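Local coordinates for dinoflagellate luciferase (Lingulodinium polyedrum, PDB 1VPR), which catalyses the light-emitting oxidation of dinoflagellate luciferin by O2, producing blue flashes at 475 nm, as the third of three homologous luciferase domains, at residues G163-S169 with V301-S307; L61-H65 with Q172-I176; R227-T231 with S312-P316; R104-F108 with R259-F263; D198-T202 with F273-R277. All blocks are in the same frame, centred on the assembly; numbering follows the deposited sequence.

Contact 1: G163-S169 with V301-S307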
# COMPACT_ATOMS: atom_id res chain seq x y z
N GLY A 163 10.91 3.67 -10.68
CA GLY A 163 11.98 4.28 -9.92
C GLY A 163 11.79 4.11 -8.42
O GLY A 163 10.95 3.31 -7.97
N ARG A 164 12.58 4.85 -7.66
CA ARG A 164 12.50 4.82 -6.21
C ARG A 164 12.00 6.18 -5.74
O ARG A 164 12.49 7.25 -6.16
CB ARG A 164 13.88 4.49 -5.59
CG ARG A 164 13.82 4.30 -4.08
CD ARG A 164 15.06 3.58 -3.59
NE ARG A 164 16.26 4.37 -3.87
CZ ARG A 164 16.71 5.35 -3.09
NH1 ARG A 164 16.08 5.66 -1.96
NH2 ARG A 164 17.76 6.06 -3.47
N TRP A 165 10.98 6.13 -4.88
CA TRP A 165 10.30 7.32 -4.35
C TRP A 165 10.46 7.36 -2.86
O TRP A 165 10.31 6.35 -2.19
CB TRP A 165 8.81 7.24 -4.68
CG TRP A 165 8.54 7.11 -6.15
CD1 TRP A 165 8.62 5.97 -6.92
CD2 TRP A 165 8.18 8.16 -7.05
NE1 TRP A 165 8.34 6.26 -8.24
CE2 TRP A 165 8.07 7.60 -8.34
CE3 TRP A 165 7.95 9.53 -6.89
CZ2 TRP A 165 7.73 8.36 -9.47
CZ3 TRP A 165 7.61 10.30 -8.02
CH2 TRP A 165 7.51 9.71 -9.29
N ILE A 166 10.77 8.53 -2.32
CA ILE A 166 10.96 8.67 -0.88
C ILE A 166 9.87 9.56 -0.28
O ILE A 166 9.64 10.69 -0.72
CB ILE A 166 12.35 9.27 -0.56
CG1 ILE A 166 13.45 8.26 -0.89
CG2 ILE A 166 12.43 9.70 0.90
CD1 ILE A 166 13.32 6.93 -0.13
N THR A 167 9.20 9.04 0.74
CA THR A 167 8.14 9.76 1.42
C THR A 167 8.63 11.04 2.09
O THR A 167 9.59 11.01 2.90
CB THR A 167 7.51 8.87 2.50
OG1 THR A 167 7.10 7.64 1.90
CG2 THR A 167 6.32 9.58 3.14
N VAL A 168 7.95 12.15 1.80
CA VAL A 168 8.33 13.41 2.40
C VAL A 168 7.19 14.01 3.22
O VAL A 168 7.36 15.02 3.90
CB VAL A 168 8.89 14.43 1.34
CG1 VAL A 168 10.24 13.93 0.82
CG2 VAL A 168 7.89 14.60 0.16
N SER A 169 6.03 13.38 3.18
CA SER A 169 4.92 13.87 3.98
C SER A 169 3.87 12.79 4.13
O SER A 169 3.56 12.08 3.17
CB SER A 169 4.27 15.11 3.36
OG SER A 169 3.16 15.49 4.15
N VAL A 301 -0.32 11.57 1.07
CA VAL A 301 1.04 11.09 1.27
C VAL A 301 1.80 11.70 0.10
O VAL A 301 1.32 11.65 -1.04
CB VAL A 301 1.15 9.52 1.21
CG1 VAL A 301 2.63 9.10 1.36
CG2 VAL A 301 0.33 8.89 2.32
N PHE A 302 2.95 12.32 0.37
CA PHE A 302 3.77 12.90 -0.70
C PHE A 302 5.12 12.22 -0.74
O PHE A 302 5.71 11.94 0.32
CB PHE A 302 4.01 14.41 -0.49
CG PHE A 302 2.80 15.27 -0.75
CD1 PHE A 302 1.82 15.43 0.22
CD2 PHE A 302 2.64 15.90 -1.98
CE1 PHE A 302 0.70 16.21 -0.02
CE2 PHE A 302 1.53 16.69 -2.22
CZ PHE A 302 0.56 16.84 -1.24
N TYR A 303 5.60 11.96 -1.96
CA TYR A 303 6.91 11.32 -2.18
C TYR A 303 7.67 12.14 -3.20
O TYR A 303 7.06 12.77 -4.08
CB TYR A 303 6.76 9.92 -2.80
CG TYR A 303 5.74 8.99 -2.17
CD1 TYR A 303 4.39 9.04 -2.51
CD2 TYR A 303 6.15 8.00 -1.29
CE1 TYR A 303 3.47 8.11 -2.00
CE2 TYR A 303 5.25 7.05 -0.78
CZ TYR A 303 3.91 7.11 -1.14
OH TYR A 303 3.04 6.14 -0.68
N VAL A 304 8.99 12.13 -3.09
CA VAL A 304 9.81 12.83 -4.07
C VAL A 304 10.62 11.75 -4.80
O VAL A 304 11.09 10.78 -4.18
CB VAL A 304 10.74 13.89 -3.41
CG1 VAL A 304 11.71 13.23 -2.41
CG2 VAL A 304 11.51 14.63 -4.50
N LYS A 305 10.76 11.87 -6.11
CA LYS A 305 11.49 10.86 -6.87
C LYS A 305 13.01 11.02 -6.73
O LYS A 305 13.58 12.05 -7.12
CB LYS A 305 11.09 10.92 -8.35
CG LYS A 305 11.27 9.58 -9.03
CD LYS A 305 11.04 9.65 -10.52
CE LYS A 305 11.06 8.24 -11.07
NZ LYS A 305 10.76 8.24 -12.54
N VAL A 306 13.67 10.02 -6.15
CA VAL A 306 15.12 10.13 -5.95
C VAL A 306 15.91 9.37 -7.02
O VAL A 306 17.11 9.60 -7.20
CB VAL A 306 15.52 9.66 -4.51
CG1 VAL A 306 14.84 10.58 -3.45
CG2 VAL A 306 15.10 8.20 -4.27
N SER A 307 15.23 8.50 -7.78
CA SER A 307 15.93 7.75 -8.83
C SER A 307 14.99 7.13 -9.84
O SER A 307 13.90 6.72 -9.48
CB SER A 307 16.72 6.60 -8.21
OG SER A 307 17.46 5.94 -9.23
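Strands 163-169 and 301-307 pair antiparallel, their axes 4.3 Å apart and their directions 138° apart, with a nearly straight bond from Ile166 N to Val304 O (2.9 Å, 175°) near the middle. The first and last strands in chain order lie side by side, closing the beta barrel here as in fatty acid binding proteins. A classic beta bulge sits towards each end. Val306 and Ser307 both lie opposite Arg164, Val168 and Ser169 both opposite Phe302, whose O is reached by Val168 N at 2.7 Å and by Ser169 N from the same face of its plane. On the side of Trp165, Lys305 crosses one face of the indole in a CH-pi contact, its CG 3.6 Å from the centroid of the six-membered ring. Lys305 NZ bonds to Asn308 OD1, Trp165 NE1 to Leu161 O. With an alanine for Trp165, the lysine chain would probably lose the indole face under it, Leu161 O its NE1 donor, and a gap would open towards Met288 and Ile209. On the other side of the sheet, the Arg164 guanidinium bonds to Tyr76 O and Gly77 O, and Val306 CG2 presses on one of its faces, 3.5 Å from Arg164 CZ.

Contact 2: L61-H65 with Q172-I176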
# COMPACT_ATOMS: atom_id res chain seq x y z
N LEU A 61 7.45 -1.52 14.98
CA LEU A 61 7.05 -0.96 13.70
C LEU A 61 7.99 0.18 13.29
O LEU A 61 8.36 0.30 12.12
CB LEU A 61 5.60 -0.44 13.78
CG LEU A 61 4.51 -1.49 13.98
CD1 LEU A 61 3.16 -0.80 13.86
CD2 LEU A 61 4.66 -2.61 12.96
N LEU A 62 8.40 1.01 14.25
CA LEU A 62 9.31 2.10 13.92
C LEU A 62 10.58 1.56 13.32
O LEU A 62 11.09 2.10 12.34
CB LEU A 62 9.65 2.94 15.14
CG LEU A 62 8.72 4.11 15.43
CD1 LEU A 62 9.33 4.94 16.56
CD2 LEU A 62 8.55 4.99 14.18
N GLU A 63 11.11 0.49 13.90
CA GLU A 63 12.33 -0.07 13.37
C GLU A 63 12.07 -0.73 12.01
O GLU A 63 12.92 -0.70 11.14
CB GLU A 63 12.93 -1.08 14.34
CG GLU A 63 14.32 -1.54 13.95
CD GLU A 63 14.91 -2.47 15.00
OE1 GLU A 63 14.91 -3.70 14.79
OE2 GLU A 63 15.34 -1.95 16.05
N CYS A 64 10.89 -1.32 11.83
CA CYS A 64 10.61 -1.95 10.55
C CYS A 64 10.46 -0.93 9.44
O CYS A 64 10.61 -1.27 8.26
CB CYS A 64 9.34 -2.81 10.62
SG CYS A 64 9.56 -4.36 11.53
N HIS A 65 10.16 0.31 9.80
CA HIS A 65 10.01 1.36 8.80
C HIS A 65 11.34 1.65 8.10
O HIS A 65 11.37 2.03 6.92
CB HIS A 65 9.45 2.63 9.46
CG HIS A 65 7.97 2.76 9.29
ND1 HIS A 65 7.38 2.86 8.04
CD2 HIS A 65 6.95 2.67 10.18
CE1 HIS A 65 6.06 2.81 8.18
NE2 HIS A 65 5.78 2.69 9.47
N GLN A 172 3.91 7.10 8.00
CA GLN A 172 3.39 6.53 9.24
C GLN A 172 4.34 6.66 10.42
O GLN A 172 3.88 6.80 11.55
CB GLN A 172 3.02 5.06 9.07
CG GLN A 172 2.37 4.47 10.31
CD GLN A 172 2.20 2.97 10.24
OE1 GLN A 172 3.11 2.25 9.81
NE2 GLN A 172 1.04 2.48 10.66
N ALA A 173 5.64 6.62 10.18
CA ALA A 173 6.57 6.70 11.31
C ALA A 173 6.37 7.99 12.12
O ALA A 173 6.45 7.98 13.35
CB ALA A 173 8.01 6.57 10.82
N ALA A 174 6.08 9.09 11.44
CA ALA A 174 5.84 10.36 12.11
C ALA A 174 4.65 10.24 13.07
O ALA A 174 4.70 10.77 14.18
CB ALA A 174 5.58 11.47 11.07
N PHE A 175 3.60 9.52 12.65
CA PHE A 175 2.43 9.33 13.50
C PHE A 175 2.74 8.41 14.67
O PHE A 175 2.26 8.64 15.79
CB PHE A 175 1.25 8.77 12.69
CG PHE A 175 0.63 9.77 11.78
CD1 PHE A 175 -0.34 10.64 12.26
CD2 PHE A 175 1.08 9.91 10.47
CE1 PHE A 175 -0.85 11.64 11.45
CE2 PHE A 175 0.59 10.90 9.65
CZ PHE A 175 -0.38 11.78 10.13
N ILE A 176 3.54 7.38 14.43
CA ILE A 176 3.93 6.46 15.48
C ILE A 176 4.78 7.19 16.52
O ILE A 176 4.57 7.02 17.72
CB ILE A 176 4.74 5.27 14.92
CG1 ILE A 176 3.85 4.46 13.97
CG2 ILE A 176 5.21 4.37 16.07
CD1 ILE A 176 4.56 3.27 13.34
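His65 NE2 donates to Gln172 OE1 at 2.7 Å, and this fairly straight bond lands on a lone pair in the plane of the amide. The acceptor also lies close to the plane of the imidazole, yet ring and amide stand 89° apart, so the two flat groups meet crosswise. Gln172 arrives on an extended chain, its CG anti to the backbone N (chi1 -175°), and its NE2 is bonded to Thr197 OG1; with both ends of the amide engaged, its rotation is fixed and OE1 stays presented to the histidine. The backbone N of Ala173 lies over one imidazole face, towards the rim, and Ile176 CD1 comes to the ring edge, 4.0 Å from His65 CD2. These residues repeat about once per turn on two antiparallel helices whose axes approach to 9.9 Å at 154°. One helix, 57-65, belongs to the N-terminal helical bundle; the other, 172-181, is the first of two helices inserted between the first two barrel strands, the place of the helical lid in fatty acid binding proteins, so that bundle and catalytic domain meet here. Further from the hydrogen bond the contact is mainly apolar. Leu62 and Ile176 run alongside each other head to tail, Leu62 CG lying 3.6 Å from Ile176 CG2. One of the leucine methyls, CD2, rests 3.8 Å from Ala173 CB. Leu61 adds its CB, 3.9 Å from Ile176 CD1, which is thereby held between this leucine and the imidazole edge.

Contact 3: R227-T231 with S312-P316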
# COMPACT_ATOMS: atom_id res chain seq x y z
N ARG A 227 3.14 -8.24 2.69
CA ARG A 227 3.88 -8.67 1.51
C ARG A 227 4.82 -7.54 1.05
O ARG A 227 4.40 -6.41 0.83
CB ARG A 227 2.90 -9.11 0.39
CG ARG A 227 3.56 -9.41 -0.96
CD ARG A 227 2.72 -10.30 -1.88
NE ARG A 227 1.28 -10.20 -1.66
CZ ARG A 227 0.44 -11.22 -1.87
NH1 ARG A 227 0.92 -12.39 -2.30
NH2 ARG A 227 -0.87 -11.09 -1.65
N ALA A 228 6.11 -7.86 0.93
CA ALA A 228 7.10 -6.86 0.54
C ALA A 228 6.94 -6.40 -0.90
O ALA A 228 7.10 -5.22 -1.21
CB ALA A 228 8.53 -7.44 0.75
N LYS A 229 6.61 -7.34 -1.77
CA LYS A 229 6.48 -7.07 -3.21
C LYS A 229 5.19 -7.60 -3.81
O LYS A 229 4.81 -8.75 -3.54
CB LYS A 229 7.63 -7.75 -3.95
CG LYS A 229 9.01 -7.38 -3.43
CD LYS A 229 10.13 -8.21 -4.07
CE LYS A 229 10.20 -7.98 -5.56
NZ LYS A 229 10.87 -6.70 -5.86
N ARG A 230 4.53 -6.78 -4.64
CA ARG A 230 3.30 -7.23 -5.30
C ARG A 230 3.34 -6.75 -6.75
O ARG A 230 3.95 -5.73 -7.08
CB ARG A 230 2.02 -6.68 -4.62
CG ARG A 230 1.66 -5.22 -4.94
CD ARG A 230 2.40 -4.24 -4.05
NE ARG A 230 2.07 -4.47 -2.64
CZ ARG A 230 2.97 -4.71 -1.69
NH1 ARG A 230 4.26 -4.75 -2.00
NH2 ARG A 230 2.60 -4.90 -0.43
N THR A 231 2.72 -7.52 -7.62
CA THR A 231 2.63 -7.17 -9.04
C THR A 231 1.15 -7.16 -9.39
O THR A 231 0.40 -8.06 -8.99
CB THR A 231 3.34 -8.22 -9.94
OG1 THR A 231 4.75 -8.21 -9.69
CG2 THR A 231 3.12 -7.90 -11.41
N SER A 312 15.27 -3.02 -7.90
CA SER A 312 14.48 -4.12 -7.38
C SER A 312 13.88 -4.79 -8.60
O SER A 312 13.54 -4.11 -9.58
CB SER A 312 13.39 -3.57 -6.47
OG SER A 312 12.78 -4.62 -5.74
N ASP A 313 13.75 -6.11 -8.57
CA ASP A 313 13.22 -6.84 -9.72
C ASP A 313 11.72 -7.11 -9.73
O ASP A 313 11.10 -7.23 -8.70
CB ASP A 313 13.91 -8.19 -9.83
CG ASP A 313 15.40 -8.07 -10.08
OD1 ASP A 313 16.14 -8.98 -9.62
OD2 ASP A 313 15.83 -7.09 -10.73
N PRO A 314 11.13 -7.21 -10.92
CA PRO A 314 9.69 -7.49 -11.02
C PRO A 314 9.46 -8.94 -10.57
O PRO A 314 10.42 -9.72 -10.47
CB PRO A 314 9.40 -7.38 -12.52
CG PRO A 314 10.47 -6.47 -13.04
CD PRO A 314 11.70 -6.85 -12.24
N ILE A 315 8.21 -9.31 -10.31
CA ILE A 315 7.89 -10.69 -10.00
C ILE A 315 6.72 -10.99 -10.96
O ILE A 315 6.10 -10.05 -11.50
CB ILE A 315 7.49 -10.92 -8.52
CG1 ILE A 315 6.39 -9.95 -8.09
CG2 ILE A 315 8.72 -10.75 -7.63
CD1 ILE A 315 5.71 -10.35 -6.77
N PRO A 316 6.42 -12.28 -11.20
CA PRO A 316 5.34 -12.69 -12.11
C PRO A 316 4.00 -12.04 -11.86
O PRO A 316 3.65 -11.70 -10.72
CB PRO A 316 5.29 -14.20 -11.92
CG PRO A 316 6.75 -14.54 -11.66
CD PRO A 316 7.14 -13.46 -10.68
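Lys229 NZ donates to Asp313 O at 2.9 Å, in the carbonyl plane, while salt bridges to Asp219 and Glu7 probably balance its charge. Ser312 OG is drawn into the same cluster: it lies 2.8 Å from Lys229 NZ and is hydrogen-bonded to both Glu7 and Asp219. The lysine chain bends twice near its end (chi3 62°, chi4 78°), which turns the ammonium group to the loop backbone. The Asp313 carboxylate stays apart, its OD1 6.9 Å from Lys229 NZ, so this residue takes part through its backbone, O to Lys229 and N to Glu7. Strand 229-233 is the fourth of the calycin barrel and one edge of the sheet, facing the fifth across the gap in the barrel wall. There Arg230, its CB directed away from 312-316, reaches Glu240 by a salt bridge and donates through NH2 to Arg227 O at 2.7 Å, within its own segment. Loop 312-316, after the last strand, lies against the face of strand 229-233 to which Lys229 and Thr231 point their CB atoms. Ile315 CG2 packs 3.8 Å from Lys229 CE, and its CD1 comes to 3.7 Å from Lys229 O. Thr231 OG1 is bonded to Thr217 OG1; its place near Ile315 is doubtful. Pro316 O closes the row, 3.6 Å from Thr231 CB.

Contact 4: R104-F108 with R259-F263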
# COMPACT_ATOMS: atom_id res chain seq x y z
N ARG A 104 -9.34 20.64 -6.97
CA ARG A 104 -10.64 20.13 -7.40
C ARG A 104 -10.52 19.15 -8.56
O ARG A 104 -11.50 18.87 -9.23
CB ARG A 104 -11.56 21.30 -7.79
CG ARG A 104 -11.78 22.34 -6.67
CD ARG A 104 -12.24 21.70 -5.36
NE ARG A 104 -12.27 22.69 -4.28
CZ ARG A 104 -12.20 22.40 -2.98
NH1 ARG A 104 -12.08 21.13 -2.58
NH2 ARG A 104 -12.22 23.38 -2.08
N THR A 105 -9.32 18.64 -8.80
CA THR A 105 -9.12 17.70 -9.91
C THR A 105 -9.00 16.26 -9.42
O THR A 105 -8.58 15.39 -10.17
CB THR A 105 -7.84 18.01 -10.73
OG1 THR A 105 -6.69 17.79 -9.90
CG2 THR A 105 -7.81 19.50 -11.21
N LEU A 106 -9.36 16.01 -8.16
CA LEU A 106 -9.26 14.65 -7.61
C LEU A 106 -10.22 13.65 -8.23
O LEU A 106 -11.30 14.01 -8.69
CB LEU A 106 -9.46 14.67 -6.11
CG LEU A 106 -8.31 15.32 -5.37
CD1 LEU A 106 -8.76 15.56 -3.95
CD2 LEU A 106 -7.10 14.40 -5.41
N CYS A 107 -9.80 12.39 -8.21
CA CYS A 107 -10.55 11.27 -8.76
C CYS A 107 -11.91 11.15 -8.12
O CYS A 107 -12.19 11.75 -7.08
CB CYS A 107 -9.78 9.96 -8.53
SG CYS A 107 -9.39 9.67 -6.76
N PHE A 108 -12.77 10.35 -8.75
CA PHE A 108 -14.13 10.09 -8.28
C PHE A 108 -14.92 11.39 -8.09
O PHE A 108 -15.77 11.48 -7.22
CB PHE A 108 -14.12 9.30 -6.96
CG PHE A 108 -13.68 7.86 -7.11
CD1 PHE A 108 -12.37 7.49 -6.84
CD2 PHE A 108 -14.59 6.88 -7.52
CE1 PHE A 108 -11.95 6.16 -6.98
CE2 PHE A 108 -14.18 5.54 -7.67
CZ PHE A 108 -12.85 5.18 -7.40
N ARG A 259 -1.32 9.43 -13.84
CA ARG A 259 -2.15 9.22 -12.67
C ARG A 259 -2.76 7.83 -12.58
O ARG A 259 -3.20 7.27 -13.57
CB ARG A 259 -3.31 10.26 -12.62
CG ARG A 259 -4.20 10.07 -11.40
CD ARG A 259 -5.17 11.22 -11.15
NE ARG A 259 -6.07 11.43 -12.27
CZ ARG A 259 -7.25 12.04 -12.17
NH1 ARG A 259 -7.65 12.48 -10.98
NH2 ARG A 259 -8.00 12.22 -13.24
N LYS A 260 -2.76 7.27 -11.38
CA LYS A 260 -3.41 5.98 -11.16
C LYS A 260 -4.62 6.27 -10.30
O LYS A 260 -4.58 7.15 -9.42
CB LYS A 260 -2.53 5.00 -10.38
CG LYS A 260 -1.26 4.56 -11.08
CD LYS A 260 -0.66 3.41 -10.25
CE LYS A 260 -0.31 3.88 -8.82
NZ LYS A 260 0.32 2.78 -8.05
N ILE A 261 -5.70 5.54 -10.54
CA ILE A 261 -6.93 5.70 -9.74
C ILE A 261 -7.37 4.30 -9.32
O ILE A 261 -7.42 3.38 -10.13
CB ILE A 261 -8.07 6.36 -10.55
CG1 ILE A 261 -7.63 7.76 -10.99
CG2 ILE A 261 -9.33 6.47 -9.68
CD1 ILE A 261 -8.64 8.47 -11.88
N GLY A 262 -7.68 4.14 -8.04
CA GLY A 262 -8.06 2.82 -7.58
C GLY A 262 -8.89 2.84 -6.32
O GLY A 262 -9.40 3.88 -5.89
N PHE A 263 -9.03 1.69 -5.70
CA PHE A 263 -9.81 1.60 -4.48
C PHE A 263 -9.37 0.34 -3.78
O PHE A 263 -8.81 -0.56 -4.42
CB PHE A 263 -11.30 1.49 -4.80
CG PHE A 263 -11.65 0.25 -5.55
CD1 PHE A 263 -11.47 0.20 -6.94
CD2 PHE A 263 -12.11 -0.88 -4.88
CE1 PHE A 263 -11.75 -0.97 -7.64
CE2 PHE A 263 -12.39 -2.05 -5.58
CZ PHE A 263 -12.22 -2.10 -6.94
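Arg259 leaves strand 259-263 with CG anti to its own N (chi1 180°) and bends at chi3 (60°), a course that carries NH1 to the backbone of 104-108, 3.2 Å from Thr105 O. Two residues along the strand, Ile261 directs CG1 beside its N (chi1 -61°), leaving CG2 to face both Cys107 and Phe108. This methyl lies 3.7 Å from Cys107 CB, while Ile261 CD1 sits over the centre of the Arg259 guanidinium, 3.8 Å above its plane. Phe108 runs alongside Ile261 but points against it, its CE1 3.8 Å from Ile261 CG2. The ring also turns an edge to the strand backbone, CE1 lying 3.6 Å from Gly262 O, and makes a cation-pi pair with Arg274. The short helix 107-111 and the turn before it are thus laid on the barrel wall. Much of the polar linkage between the segments is indirect: Glu276, on the next strand, accepts from Cys107 N through OE1 and forms a salt bridge with Arg259 NH1, while Glu256 pairs with NH2. The two carboxylates probably balance the charge of the guanidinium and hold it in place, and a single glutamate oxygen couples the backbone at Cys107 to Arg259.

Contact 5: D198-T202 with F273-R277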
# COMPACT_ATOMS: atom_id res chain seq x y z
N ASP A 198 -3.68 2.85 9.17
CA ASP A 198 -3.50 1.60 8.42
C ASP A 198 -3.42 1.78 6.92
O ASP A 198 -3.98 2.73 6.33
CB ASP A 198 -4.59 0.56 8.78
CG ASP A 198 -4.09 -0.90 8.70
OD1 ASP A 198 -4.89 -1.84 8.91
OD2 ASP A 198 -2.89 -1.11 8.44
N HIS A 199 -2.70 0.85 6.31
CA HIS A 199 -2.48 0.80 4.88
C HIS A 199 -2.25 2.13 4.19
O HIS A 199 -1.35 2.86 4.57
CB HIS A 199 -3.56 -0.06 4.18
CG HIS A 199 -4.97 0.32 4.48
ND1 HIS A 199 -5.65 1.30 3.79
CD2 HIS A 199 -5.85 -0.16 5.40
CE1 HIS A 199 -6.88 1.40 4.26
NE2 HIS A 199 -7.02 0.52 5.25
N HIS A 200 -3.06 2.48 3.18
CA HIS A 200 -2.77 3.72 2.47
C HIS A 200 -3.21 5.02 3.07
O HIS A 200 -3.17 6.05 2.40
CB HIS A 200 -3.25 3.61 1.02
CG HIS A 200 -2.57 2.50 0.27
ND1 HIS A 200 -1.20 2.38 0.22
CD2 HIS A 200 -3.07 1.47 -0.44
CE1 HIS A 200 -0.88 1.32 -0.50
NE2 HIS A 200 -2.00 0.75 -0.92
N GLN A 201 -3.64 4.99 4.33
CA GLN A 201 -4.02 6.20 5.04
C GLN A 201 -2.74 6.97 5.36
O GLN A 201 -2.77 8.20 5.50
CB GLN A 201 -4.80 5.86 6.31
CG GLN A 201 -6.25 5.54 5.98
CD GLN A 201 -6.99 4.84 7.09
OE1 GLN A 201 -8.08 5.27 7.47
NE2 GLN A 201 -6.44 3.76 7.60
N THR A 202 -1.62 6.25 5.48
CA THR A 202 -0.32 6.90 5.70
C THR A 202 0.66 6.16 4.80
O THR A 202 0.34 5.11 4.26
CB THR A 202 0.19 6.80 7.17
OG1 THR A 202 0.26 5.42 7.57
CG2 THR A 202 -0.73 7.55 8.09
N PHE A 273 -12.05 2.21 0.46
CA PHE A 273 -11.17 3.39 0.43
C PHE A 273 -10.93 3.69 -1.03
O PHE A 273 -10.60 2.80 -1.82
CB PHE A 273 -9.81 3.11 1.11
CG PHE A 273 -9.88 3.03 2.62
CD1 PHE A 273 -10.39 1.91 3.24
CD2 PHE A 273 -9.42 4.09 3.40
CE1 PHE A 273 -10.45 1.82 4.62
CE2 PHE A 273 -9.47 4.02 4.79
CZ PHE A 273 -9.99 2.88 5.41
N ARG A 274 -11.06 4.95 -1.42
CA ARG A 274 -10.84 5.29 -2.81
C ARG A 274 -9.55 6.07 -2.85
O ARG A 274 -9.25 6.82 -1.94
CB ARG A 274 -12.05 6.03 -3.35
CG ARG A 274 -13.24 5.08 -3.53
CD ARG A 274 -14.51 5.83 -3.96
NE ARG A 274 -14.88 6.79 -2.94
CZ ARG A 274 -15.79 7.74 -3.10
NH1 ARG A 274 -16.44 7.82 -4.26
NH2 ARG A 274 -16.02 8.61 -2.13
N ILE A 275 -8.79 5.92 -3.93
CA ILE A 275 -7.46 6.51 -3.94
C ILE A 275 -6.90 6.85 -5.30
O ILE A 275 -7.32 6.29 -6.32
CB ILE A 275 -6.52 5.50 -3.21
CG1 ILE A 275 -5.07 6.00 -3.16
CG2 ILE A 275 -6.56 4.13 -3.95
CD1 ILE A 275 -4.18 5.00 -2.40
N GLU A 276 -5.98 7.82 -5.33
CA GLU A 276 -5.28 8.16 -6.56
C GLU A 276 -3.82 8.42 -6.24
O GLU A 276 -3.48 8.78 -5.09
CB GLU A 276 -5.86 9.41 -7.26
CG GLU A 276 -5.72 10.74 -6.51
CD GLU A 276 -5.74 11.90 -7.48
OE1 GLU A 276 -6.79 12.11 -8.13
OE2 GLU A 276 -4.69 12.60 -7.61
N ARG A 277 -2.96 8.21 -7.23
CA ARG A 277 -1.54 8.55 -7.12
C ARG A 277 -1.25 9.27 -8.41
O ARG A 277 -1.58 8.75 -9.48
CB ARG A 277 -0.62 7.33 -7.03
CG ARG A 277 -0.55 6.69 -5.63
CD ARG A 277 0.14 5.32 -5.68
NE ARG A 277 0.39 4.82 -4.33
CZ ARG A 277 0.81 3.59 -4.05
NH1 ARG A 277 1.05 2.74 -5.03
NH2 ARG A 277 0.99 3.21 -2.78
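His199 and Phe273 form the tight end of this contact, an edge-to-face pair with planes at 89° and centroids 4.5 Å apart. The imidazole comes edge-on over the middle of the phenyl face, its CE1 3.6 Å from Phe273 CE1, and its NE2 is bonded to Glu266 OE2, which fixes how the ring is turned. With CG set between backbone N and carbonyl carbon (chi1 53°), the histidine directs its ring at the phenyl. Gln201 closes on the phenyl from another direction: its OE1 lies at the ring edge, 3.3 Å from Phe273 CE2. The amide is steadied in turn, because Gln201 NE2 donates to Asp198 O (3.0 Å) and to Ala195 O. Asp198 O also accepts from Gln201 N on the opposite face of its plane, and Asp198 OD2 receives His199 N. An alanine in place of the phenylalanine would probably leave the imidazole edge without its aromatic face and open a gap beside the Gln201 amide. The other end is looser. Ile275 CD1 touches His200 CB at 3.8 Å, and Arg277 NH2 stops 3.5 Å from His200 CE1, with guanidinium and imidazole planes 77° apart; the polar end of Arg277 has Gln290 as its main partner. On the loop side Asp198 and Gln201 are partly exposed, whereas the strand residues that touch are buried. A loop that follows the helix pair and packs on residues that probably face the barrel interior is consistent with the lid end of a calycin barrel, whose interior holds the ligand in relatives.

Contacts 1, 4 and 5 reach the same barrel sheet and are largely buried; contact 3 sits at an edge strand of that sheet and is partly exposed, while contact 2, also buried, lies off the sheet between two helices. Contact 1 is built on backbone hydrogen bonds between strands, contact 2 on one side-chain bond within apolar packing, contact 3 on a charged cluster. Contacts 4 and 5 use neighbouring strands, joined by probable hydrogen bonds from Lys260 N to Arg277 O and from Gly262 N to Ile275 O. Contact 4 packs a short helix by apolar groups beside a carboxylate-guanidinium network, contact 5 a loop through an aromatic edge-to-face pair. Thr202 in contact 5 touches both Val301 of contact 1 and Gln172 of contact 2.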